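Local coordinates for probable transcriptional regulatory protein, Rv1404 (PDB 2NYX), which probably binds DNA as a MarR-family, winged helix-turn-helix transcription regulator, at the interface of chains A and B. Numbering follows the deposited sequence. Chains: chain A/B, Probable transcriptional regulatory protein, Rv1404.

Contact 1: the interface of chains A and B. Residues chain A 28, 120-121, 124; chain B 18, 21-22, 25.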
loop_
_atom_site.group_PDB
_atom_site.type_symbol
_atom_site.label_atom_id
_atom_site.label_comp_id
_atom_site.label_asym_id
_atom_site.label_seq_id
_atom_site.Cartn_x
_atom_site.Cartn_y
_atom_site.Cartn_z
ATOM N N LEU A 28 5.161 2.803 2.859
ATOM C CA LEU A 28 4.871 1.478 2.319
ATOM C C LEU A 28 3.809 1.543 1.229
ATOM O O LEU A 28 3.891 0.819 0.222
ATOM C CB LEU A 28 4.478 0.500 3.421
ATOM C CG LEU A 28 5.591 0.171 4.418
ATOM C CD1 LEU A 28 5.004 -0.262 5.734
ATOM C CD2 LEU A 28 6.533 -0.889 3.884
ATOM N N ARG A 120 8.374 -4.225 -5.385
ATOM C CA ARG A 120 8.352 -3.887 -3.964
ATOM C C ARG A 120 9.707 -4.169 -3.318
ATOM O O ARG A 120 10.283 -3.291 -2.673
ATOM C CB ARG A 120 7.242 -4.641 -3.215
ATOM C CG ARG A 120 5.832 -4.165 -3.514
ATOM C CD ARG A 120 4.776 -4.795 -2.604
ATOM N NE ARG A 120 4.830 -4.239 -1.254
ATOM C CZ ARG A 120 5.021 -4.960 -0.150
ATOM N NH1 ARG A 120 5.152 -6.283 -0.222
ATOM N NH2 ARG A 120 5.062 -4.362 1.039
ATOM N N ARG A 121 10.238 -5.375 -3.513
ATOM C CA ARG A 121 11.503 -5.709 -2.879
ATOM C C ARG A 121 12.716 -4.924 -3.420
ATOM O O ARG A 121 13.669 -4.697 -2.683
ATOM C CB ARG A 121 11.742 -7.227 -2.824
ATOM C CG ARG A 121 12.421 -7.830 -4.019
ATOM C CD ARG A 121 13.388 -8.963 -3.627
ATOM N NE ARG A 121 12.749 -10.083 -2.930
ATOM C CZ ARG A 121 11.834 -10.900 -3.461
ATOM N NH1 ARG A 121 11.404 -10.730 -4.714
ATOM N NH2 ARG A 121 11.326 -11.885 -2.723
ATOM N N ILE A 124 12.233 -1.464 -1.711
ATOM C CA ILE A 124 12.577 -1.630 -0.306
ATOM C C ILE A 124 14.094 -1.739 -0.121
ATOM O O ILE A 124 14.667 -1.046 0.724
ATOM C CB ILE A 124 11.866 -2.844 0.323
ATOM C CG1 ILE A 124 10.423 -2.487 0.659
ATOM C CG2 ILE A 124 12.591 -3.313 1.591
ATOM C CD1 ILE A 124 9.635 -3.636 1.263
ATOM N N THR B 18 15.502 -7.166 3.597
ATOM C CA THR B 18 14.406 -6.818 2.695
ATOM C C THR B 18 13.322 -7.876 2.711
ATOM O O THR B 18 12.145 -7.545 2.766
ATOM C CB THR B 18 14.897 -6.566 1.250
ATOM O OG1 THR B 18 15.588 -5.320 1.205
ATOM C CG2 THR B 18 13.731 -6.481 0.279
ATOM N N LEU B 21 11.416 -7.840 5.786
ATOM C CA LEU B 21 10.570 -6.659 5.698
ATOM C C LEU B 21 9.302 -6.840 4.869
ATOM O O LEU B 21 8.297 -6.203 5.146
ATOM C CB LEU B 21 11.384 -5.492 5.138
ATOM C CG LEU B 21 11.828 -4.300 5.994
ATOM C CD1 LEU B 21 11.746 -4.535 7.503
ATOM C CD2 LEU B 21 13.230 -3.881 5.561
ATOM N N LEU B 22 9.347 -7.668 3.830
ATOM C CA LEU B 22 8.136 -7.973 3.070
ATOM C C LEU B 22 7.105 -8.661 3.957
ATOM O O LEU B 22 5.920 -8.316 3.926
ATOM C CB LEU B 22 8.437 -8.869 1.875
ATOM C CG LEU B 22 8.859 -8.276 0.530
ATOM C CD1 LEU B 22 8.395 -6.845 0.356
ATOM C CD2 LEU B 22 10.357 -8.397 0.353
ATOM N N SER B 25 5.841 -6.291 7.115
ATOM C CA SER B 25 5.050 -5.139 6.766
ATOM C C SER B 25 3.640 -5.477 6.260
ATOM O O SER B 25 2.861 -4.573 5.999
ATOM C CB SER B 25 5.810 -4.265 5.759
ATOM O OG SER B 25 5.837 -4.886 4.490
#

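Contact 2: the interface of chains A and B. Residues chain A 18, 21-22, 146; chain B 121, 124-125, 128.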
loop_
_atom_site.group_PDB
_atom_site.type_symbol
_atom_site.label_atom_id
_atom_site.label_comp_id
_atom_site.label_asym_id
_atom_site.label_seq_id
_atom_site.Cartn_x
_atom_site.Cartn_y
_atom_site.Cartn_z
ATOM N N THR A 18 2.682 5.597 17.378
ATOM C CA THR A 18 1.636 5.656 16.361
ATOM C C THR A 18 2.000 6.625 15.233
ATOM O O THR A 18 1.909 6.267 14.063
ATOM C CB THR A 18 0.273 6.038 17.013
ATOM O OG1 THR A 18 -0.075 5.054 17.997
ATOM C CG2 THR A 18 -0.839 6.133 15.991
ATOM N N LEU A 21 4.686 5.137 13.073
ATOM C CA LEU A 21 4.077 4.070 12.286
ATOM C C LEU A 21 3.189 4.604 11.160
ATOM O O LEU A 21 3.147 4.029 10.069
ATOM C CB LEU A 21 3.284 3.131 13.196
ATOM C CG LEU A 21 4.096 2.068 13.926
ATOM C CD1 LEU A 21 3.343 1.610 15.130
ATOM C CD2 LEU A 21 4.406 0.905 13.026
ATOM N N LEU A 22 2.509 5.716 11.427
ATOM C CA LEU A 22 1.694 6.382 10.419
ATOM C C LEU A 22 2.524 6.858 9.220
ATOM O O LEU A 22 2.167 6.588 8.076
ATOM C CB LEU A 22 0.908 7.536 11.030
ATOM C CG LEU A 22 -0.104 8.250 10.139
ATOM C CD1 LEU A 22 -1.147 7.286 9.524
ATOM C CD2 LEU A 22 -0.800 9.352 10.931
ATOM N N PHE A 146 4.650 -4.796 15.998
ATOM C CA PHE A 146 3.354 -4.238 15.659
ATOM C C PHE A 146 2.409 -5.319 15.127
ATOM O O PHE A 146 1.237 -5.367 15.496
ATOM C CB PHE A 146 3.529 -3.090 14.663
ATOM C CG PHE A 146 2.234 -2.541 14.126
ATOM C CD1 PHE A 146 1.750 -2.955 12.892
ATOM C CD2 PHE A 146 1.502 -1.602 14.856
ATOM C CE1 PHE A 146 0.561 -2.451 12.397
ATOM C CE2 PHE A 146 0.315 -1.083 14.362
ATOM C CZ PHE A 146 -0.160 -1.509 13.133
ATOM N N ARG B 121 -4.829 6.146 11.492
ATOM C CA ARG B 121 -4.204 6.455 12.766
ATOM C C ARG B 121 -4.974 5.827 13.928
ATOM O O ARG B 121 -4.363 5.328 14.869
ATOM C CB ARG B 121 -4.064 7.961 12.976
ATOM C CG ARG B 121 -3.040 8.292 14.032
ATOM C CD ARG B 121 -3.165 9.690 14.573
ATOM N NE ARG B 121 -2.106 9.960 15.551
ATOM C CZ ARG B 121 -2.187 9.696 16.853
ATOM N NH1 ARG B 121 -3.282 9.150 17.361
ATOM N NH2 ARG B 121 -1.169 9.983 17.652
ATOM N N ILE B 124 -4.083 2.224 14.051
ATOM C CA ILE B 124 -2.703 2.010 14.456
ATOM C C ILE B 124 -2.566 2.100 15.969
ATOM O O ILE B 124 -2.000 1.197 16.581
ATOM C CB ILE B 124 -1.704 2.932 13.697
ATOM C CG1 ILE B 124 -1.596 2.476 12.236
ATOM C CG2 ILE B 124 -0.316 2.932 14.373
ATOM C CD1 ILE B 124 -0.778 3.406 11.311
ATOM N N ALA B 125 -3.113 3.159 16.566
ATOM C CA ALA B 125 -3.034 3.381 18.015
ATOM C C ALA B 125 -3.743 2.302 18.832
ATOM O O ALA B 125 -3.266 1.918 19.894
ATOM C CB ALA B 125 -3.562 4.762 18.377
ATOM N N VAL B 128 -1.262 -0.264 18.908
ATOM C CA VAL B 128 -0.148 0.179 19.750
ATOM C C VAL B 128 -0.464 0.096 21.255
ATOM O O VAL B 128 0.437 -0.133 22.064
ATOM C CB VAL B 128 0.336 1.602 19.362
ATOM C CG1 VAL B 128 1.430 2.086 20.291
ATOM C CG2 VAL B 128 0.860 1.610 17.942
#

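Contact 1: the interface of chains A and B
B:Ser25 meets A:Arg120 and A:Leu28 across the contact, and its hydroxyl OG is tied back into its own chain by a hydrogen bond to the backbone O of B:Leu21 at 2.9 Å. That bond lies in the carbonyl plane, with a C=O...donor angle of 153°. OG can turn back to the preceding helical turn because it sits between the backbone N and the carbonyl carbon, chi1 73°. This is part of the helical dimerisation region expected of a MarR-family protein, where helix 107-129 of chain A, with A:Leu28 of helix 14-39, packs against B:Thr18, B:Leu21 and B:Leu22 of helix 16-24 and the loop residue B:Ser25. The same OG lies at the in-plane edge of the A:Arg120 guanidinium, 3.6 Å from NH2, a polar neighbour rather than a bonded one. From a different direction, CD2 of A:Leu28 comes to 3.9 Å from CB of B:Ser25.

B:Leu22 buries the most surface here, and its two methyls divide the work. CD1 reaches the guanidinium end of A:Arg120 and also packs 3.6 Å from CD1 of A:Ile124. The arginine and leucine run past each other in opposite directions, and a bend at chi3 of A:Arg120 (74°) brings the guanidinium round to this methyl. CD2 turns to the aliphatic root of A:Arg121, 3.7 Å from its CB.

One turn earlier, the CG2 methyl of B:Thr18 touches CG2 of A:Ile124 at 3.6 Å and lies 3.8 Å from CB of A:Arg121. The same isoleucine methyl also lies 4.1 Å from CD2 of B:Leu21.

Contact 2: the interface of chains A and B
Methyl-to-methyl packing dominates where A:Thr18, A:Leu21 and A:Leu22 of helix 14-39 meet helix 107-128 of chain B. The CG2 branch of B:Ile124 lies 3.6 Å from CG2 of A:Thr18, the two side chains passing in opposite directions, and 3.8 Å from CB of A:Leu21. Its other branch ends in CD1, which rests against the backbone of A:Leu22, 4.0 Å from CA. Farther along, CD1 of A:Leu21 meets CG2 of B:Val128 at 3.8 Å.

Flat groups close both flanks. The CG2 methyl of A:Thr18 sits over the centre of the B:Arg121 guanidinium, 3.9 Å above its plane; the arginine chain, extended from CG to NE, carries that group past the threonine while its CG touches the same methyl. CD2 of A:Leu22 packs crosswise on the arginine's aliphatic stem. At the opposite flank, A:Phe146 of helix 133-149 presents its rim: CE2 lies 3.9 Å from the backbone O of B:Ile124, which stands at the ring edge in plane. A:Leu21 CD2 sits above one ring face, toward the rim, from within chain A.

Among polar atoms, OG1 of A:Thr18 lies beside its own backbone N (chi1 -60°), pointing toward B:Ala125, 3.4 Å from its CA. These interlocking helices join the chains in what is probably the MarR-type dimer.

The C-alpha centres of contact 1 and contact 2 lie about 18 Å apart, and the two draw on matching elements with the chains exchanged. Positions 18, 21, 22, 121 and 124 occur in both: the N-terminal segment of one chain faces the long helix beginning at 107 of the other, and helix 14-39 of chain A reaches both contacts, through A:Leu28 in contact 1. The match is imperfect: contact 1 adds residues 120 and 25, contact 2 adds 125, 128 and 146. This reciprocal arrangement suggests an intertwined dimer of the kind expected for the MarR family, though this copy departs from exact two-fold symmetry.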